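Local structure of effector protein hopAB2 (Pseudomonas syringae pv. tomato, 3HGL) at residues A[11-14]-A[15-19]; A[19-23]-A[24-28]. The protein is a secreted bacterial effector recognised by the tomato Pto resistance protein, which triggers host immunity, and suppresses plant cell death and immunity in susceptible plants. All coordinates share one frame; numbering follows the deposited sequence.

Contact 1: residues A[11-14]-A[15-19]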
loop_
_atom_site.group_PDB
_atom_site.type_symbol
_atom_site.label_atom_id
_atom_site.label_comp_id
_atom_site.label_asym_id
_atom_site.label_seq_id
_atom_site.Cartn_x
_atom_site.Cartn_y
_atom_site.Cartn_z
ATOM N N SER A 11 1.443 -3.654 9.821
ATOM C CA SER A 11 0.067 -4.089 10.041
ATOM C C SER A 11 -0.723 -4.103 8.739
ATOM O O SER A 11 -1.583 -4.961 8.532
ATOM C CB SER A 11 -0.627 -3.177 11.056
ATOM O OG SER A 11 -0.021 -3.300 12.336
ATOM N N ILE A 12 -0.439 -3.145 7.861
ATOM C CA ILE A 12 -1.129 -3.085 6.577
ATOM C C ILE A 12 -0.783 -4.329 5.761
ATOM O O ILE A 12 -1.650 -4.909 5.110
ATOM C CB ILE A 12 -0.737 -1.821 5.783
ATOM C CG1 ILE A 12 -1.281 -0.577 6.493
ATOM C CG2 ILE A 12 -1.279 -1.913 4.356
ATOM C CD1 ILE A 12 -0.803 0.744 5.899
ATOM N N VAL A 13 0.479 -4.743 5.797
ATOM C CA VAL A 13 0.886 -5.938 5.064
ATOM C C VAL A 13 0.089 -7.128 5.603
ATOM O O VAL A 13 -0.446 -7.928 4.838
ATOM C CB VAL A 13 2.399 -6.217 5.224
ATOM C CG1 VAL A 13 2.751 -7.584 4.636
ATOM C CG2 VAL A 13 3.199 -5.128 4.522
ATOM N N GLN A 14 0.001 -7.228 6.928
ATOM C CA GLN A 14 -0.741 -8.307 7.572
ATOM C C GLN A 14 -2.192 -8.294 7.108
ATOM O O GLN A 14 -2.765 -9.342 6.795
ATOM C CB GLN A 14 -0.692 -8.145 9.095
ATOM C CG GLN A 14 0.694 -8.286 9.691
ATOM C CD GLN A 14 1.198 -9.711 9.635
ATOM O OE1 GLN A 14 0.640 -10.602 10.275
ATOM N NE2 GLN A 14 2.251 -9.937 8.862
ATOM N N GLN A 15 -2.784 -7.104 7.061
ATOM C CA GLN A 15 -4.172 -6.966 6.637
ATOM C C GLN A 15 -4.349 -7.429 5.188
ATOM O O GLN A 15 -5.286 -8.164 4.877
ATOM C CB GLN A 15 -4.631 -5.510 6.781
ATOM C CG GLN A 15 -6.094 -5.282 6.408
ATOM C CD GLN A 15 -6.572 -3.875 6.725
ATOM O OE1 GLN A 15 -5.778 -2.999 7.068
ATOM N NE2 GLN A 15 -7.880 -3.650 6.599
ATOM N N LEU A 16 -3.447 -7.000 4.309
ATOM C CA LEU A 16 -3.520 -7.387 2.902
ATOM C C LEU A 16 -3.475 -8.904 2.750
ATOM O O LEU A 16 -4.320 -9.496 2.079
ATOM C CB LEU A 16 -2.362 -6.759 2.121
ATOM C CG LEU A 16 -2.504 -5.253 1.867
ATOM C CD1 LEU A 16 -1.164 -4.662 1.456
ATOM C CD2 LEU A 16 -3.566 -5.019 0.790
ATOM N N VAL A 17 -2.479 -9.525 3.372
ATOM C CA VAL A 17 -2.317 -10.970 3.307
ATOM C C VAL A 17 -3.559 -11.665 3.854
ATOM O O VAL A 17 -4.121 -12.552 3.214
ATOM C CB VAL A 17 -1.078 -11.427 4.117
ATOM C CG1 VAL A 17 -0.950 -12.945 4.076
ATOM C CG2 VAL A 17 0.182 -10.775 3.554
ATOM N N SER A 18 -3.997 -11.243 5.035
ATOM C CA SER A 18 -5.170 -11.832 5.670
ATOM C C SER A 18 -6.410 -11.761 4.783
ATOM O O SER A 18 -7.207 -12.696 4.743
ATOM C CB SER A 18 -5.450 -11.132 7.004
ATOM O OG SER A 18 -6.607 -11.666 7.622
ATOM N N GLU A 19 -6.571 -10.657 4.061
ATOM C CA GLU A 19 -7.739 -10.509 3.206
ATOM C C GLU A 19 -7.605 -11.149 1.822
ATOM O O GLU A 19 -8.475 -10.989 0.966
ATOM C CB GLU A 19 -8.122 -9.026 3.109
ATOM C CG GLU A 19 -8.667 -8.503 4.435
ATOM C CD GLU A 19 -9.220 -7.102 4.359
ATOM O OE1 GLU A 19 -9.944 -6.800 3.388
ATOM O OE2 GLU A 19 -8.945 -6.301 5.280
HETATM O O HOH W 1 -3.870 -3.080 8.873
#
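I12 and L16, one helical turn apart, lie side by side and point the same way, with CG2 of I12 at 4.0 Å from CD1 of L16. The methyl contact is apolar and buried. L16 also sits over the backbone of the preceding turn, its CG 3.4 Å from O of I12. On a neighbouring flank, V13 and V17 repeat the i to i+4 pairing more loosely, and CG2 of V17 rests on the carbonyl of V13.

Four successive backbone bonds fix this spacing. The straightest runs from N of V17 to O of V13 (3.0 Å, N-H...O angle 176°); N of Q15, L16 and S18 bond likewise, less straight, to O of S11, I12 and Q14.

The side-chain hydrogen bonds centre on Q15. With CG anti to the backbone N (chi1 -178°) and the chain extended beyond it, the amide is carried outward from the helix, toward helix 43-52. A water donates to OE1 of Q15 at 2.6 Å and, weakly, to O of S11, while NE2 of Q15 gives a bond to OE2 of E19 (3.1 Å) that lies close to the amide plane, 8° out of it. H52 and Q51 of helix 43-52 also bond to OE1 and NE2 respectively, so both ends of the amide are engaged.

Further out, I12 and L16 meet H52 and I48, and V13 packs on A74, L75 and A78. Along 11-19, I12, V13 and L16 thus give an apolar face toward helices 43-52 and 66-80, beside which Q15 makes a polar link to helix 43-52; bonds at both amide atoms restrict rotation of its headgroup.

Contact 2: residues A[19-23]-A[24-28]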
loop_
_atom_site.group_PDB
_atom_site.type_symbol
_atom_site.label_atom_id
_atom_site.label_comp_id
_atom_site.label_asym_id
_atom_site.label_seq_id
_atom_site.Cartn_x
_atom_site.Cartn_y
_atom_site.Cartn_z
ATOM N N GLU A 19 -6.571 -10.657 4.061
ATOM C CA GLU A 19 -7.739 -10.509 3.206
ATOM C C GLU A 19 -7.605 -11.149 1.822
ATOM O O GLU A 19 -8.475 -10.989 0.966
ATOM C CB GLU A 19 -8.122 -9.026 3.109
ATOM C CG GLU A 19 -8.667 -8.503 4.435
ATOM C CD GLU A 19 -9.220 -7.102 4.359
ATOM O OE1 GLU A 19 -9.944 -6.800 3.388
ATOM O OE2 GLU A 19 -8.945 -6.301 5.280
ATOM N N GLY A 20 -6.522 -11.891 1.614
ATOM C CA GLY A 20 -6.325 -12.573 0.346
ATOM C C GLY A 20 -5.820 -11.740 -0.817
ATOM O O GLY A 20 -5.985 -12.127 -1.974
ATOM N N ALA A 21 -5.203 -10.598 -0.531
ATOM C CA ALA A 21 -4.680 -9.754 -1.601
ATOM C C ALA A 21 -3.380 -10.340 -2.137
ATOM O O ALA A 21 -2.649 -11.016 -1.413
ATOM C CB ALA A 21 -4.440 -8.335 -1.081
ATOM N N ASP A 22 -3.102 -10.100 -3.414
ATOM C CA ASP A 22 -1.865 -10.569 -4.033
ATOM C C ASP A 22 -0.867 -9.426 -3.829
ATOM O O ASP A 22 -0.840 -8.469 -4.606
ATOM C CB ASP A 22 -2.099 -10.830 -5.525
ATOM C CG ASP A 22 -0.808 -11.010 -6.303
ATOM O OD1 ASP A 22 0.249 -11.240 -5.679
ATOM O OD2 ASP A 22 -0.855 -10.935 -7.551
ATOM N N ILE A 23 -0.052 -9.516 -2.782
ATOM C CA ILE A 23 0.878 -8.432 -2.495
ATOM C C ILE A 23 1.923 -8.131 -3.560
ATOM O O ILE A 23 2.521 -7.052 -3.542
ATOM C CB ILE A 23 1.558 -8.607 -1.106
ATOM C CG1 ILE A 23 2.244 -9.965 -1.002
ATOM C CG2 ILE A 23 0.515 -8.455 -0.007
ATOM C CD1 ILE A 23 3.096 -10.098 0.256
ATOM N N SER A 24 2.154 -9.056 -4.490
ATOM C CA SER A 24 3.111 -8.773 -5.559
ATOM C C SER A 24 2.414 -7.726 -6.435
ATOM O O SER A 24 3.042 -6.792 -6.932
ATOM C CB SER A 24 3.447 -10.039 -6.375
ATOM O OG SER A 24 2.339 -10.505 -7.137
ATOM N N HIS A 25 1.103 -7.880 -6.594
ATOM C CA HIS A 25 0.315 -6.928 -7.375
ATOM C C HIS A 25 0.208 -5.608 -6.604
ATOM O O HIS A 25 0.271 -4.527 -7.185
ATOM C CB HIS A 25 -1.087 -7.492 -7.654
ATOM C CG HIS A 25 -2.019 -6.513 -8.307
ATOM N ND1 HIS A 25 -2.820 -5.651 -7.588
ATOM C CD2 HIS A 25 -2.258 -6.244 -9.613
ATOM C CE1 HIS A 25 -3.512 -4.894 -8.420
ATOM N NE2 HIS A 25 -3.189 -5.232 -9.655
ATOM N N THR A 26 0.061 -5.698 -5.287
ATOM C CA THR A 26 -0.049 -4.488 -4.480
ATOM C C THR A 26 1.235 -3.672 -4.600
ATOM O O THR A 26 1.187 -2.446 -4.655
ATOM C CB THR A 26 -0.322 -4.821 -3.002
ATOM O OG1 THR A 26 -1.415 -5.742 -2.928
ATOM C CG2 THR A 26 -0.689 -3.551 -2.224
ATOM N N ARG A 27 2.384 -4.346 -4.646
ATOM C CA ARG A 27 3.653 -3.634 -4.782
ATOM C C ARG A 27 3.668 -2.832 -6.082
ATOM O O ARG A 27 4.114 -1.685 -6.104
ATOM C CB ARG A 27 4.843 -4.603 -4.794
ATOM C CG ARG A 27 5.145 -5.287 -3.469
ATOM C CD ARG A 27 6.492 -6.023 -3.554
ATOM N NE ARG A 27 7.590 -5.088 -3.780
ATOM C CZ ARG A 27 8.735 -5.409 -4.378
ATOM N NH1 ARG A 27 8.932 -6.644 -4.812
ATOM N NH2 ARG A 27 9.686 -4.497 -4.543
ATOM N N ASN A 28 3.194 -3.439 -7.167
ATOM C CA ASN A 28 3.159 -2.754 -8.462
ATOM C C ASN A 28 2.275 -1.527 -8.422
ATOM O O ASN A 28 2.646 -0.464 -8.927
ATOM C CB ASN A 28 2.623 -3.663 -9.566
ATOM C CG ASN A 28 3.501 -4.852 -9.819
ATOM O OD1 ASN A 28 4.708 -4.800 -9.606
ATOM N ND2 ASN A 28 2.901 -5.941 -10.298
#
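D22 sets its carboxylate against the start of helix 23-35, with OD1 on S24 and OD2 beside CB of H25 at 3.5 Å. Two donors of one residue grip OD1. The hydroxyl OG of S24 gives a bond of 2.7 Å to OD1 of D22 on the syn side, 23° out of the carboxylate plane; the amide N of S24 comes from above that plane, 3.1 Å from the same OD1. Chi1 of S24 (68°) places OG between its own backbone N and carbonyl carbon, which lets hydroxyl and amide converge on one oxygen.

The carbonyl of D22 starts the helical bonding: N of T26 donates to O of D22 at 3.0 Å, and N of H25 adds a weak bond to that oxygen. One residue on, N of R27 bonds to O of I23, and CG of R27 lies 3.2 Å from that carbonyl oxygen. The polar ends of H25 and T26 both turn to E45 of helix 43-52, while I23 packs on V79.

Before the cap, G20 takes a positive phi (79°) as the C-prime residue of a Schellman motif, with N of A21 directed to O of L16 and N of G20 to O of V17. The Schellman motif ends helix 5-18 and the D22 N-cap begins helix 23-35, so the connection is a short one between two helices of the Pto-interacting domain.

From the N terminus, contact 1 (11-19) occupies the last turns of helix 5-18, and contact 2 (19-28) takes over at the shared residue E19, crosses the short connection and enters helix 23-35. They are consecutive along the chain, neither nested nor crossed, and each spans only local sequence; their centres lie about 9 Å apart. The turn brings the start of the second helix against the end of the first: CB of L16 meets CG2 of I23 at 4.0 Å, and CD1 of L16 meets CG2 of T26 at 3.9 Å. L16 of helix 5-18 thus packs against both residues of helix 23-35, with helix 43-52 approaching both contacts and helix 66-80 meeting V13, I23 and R27.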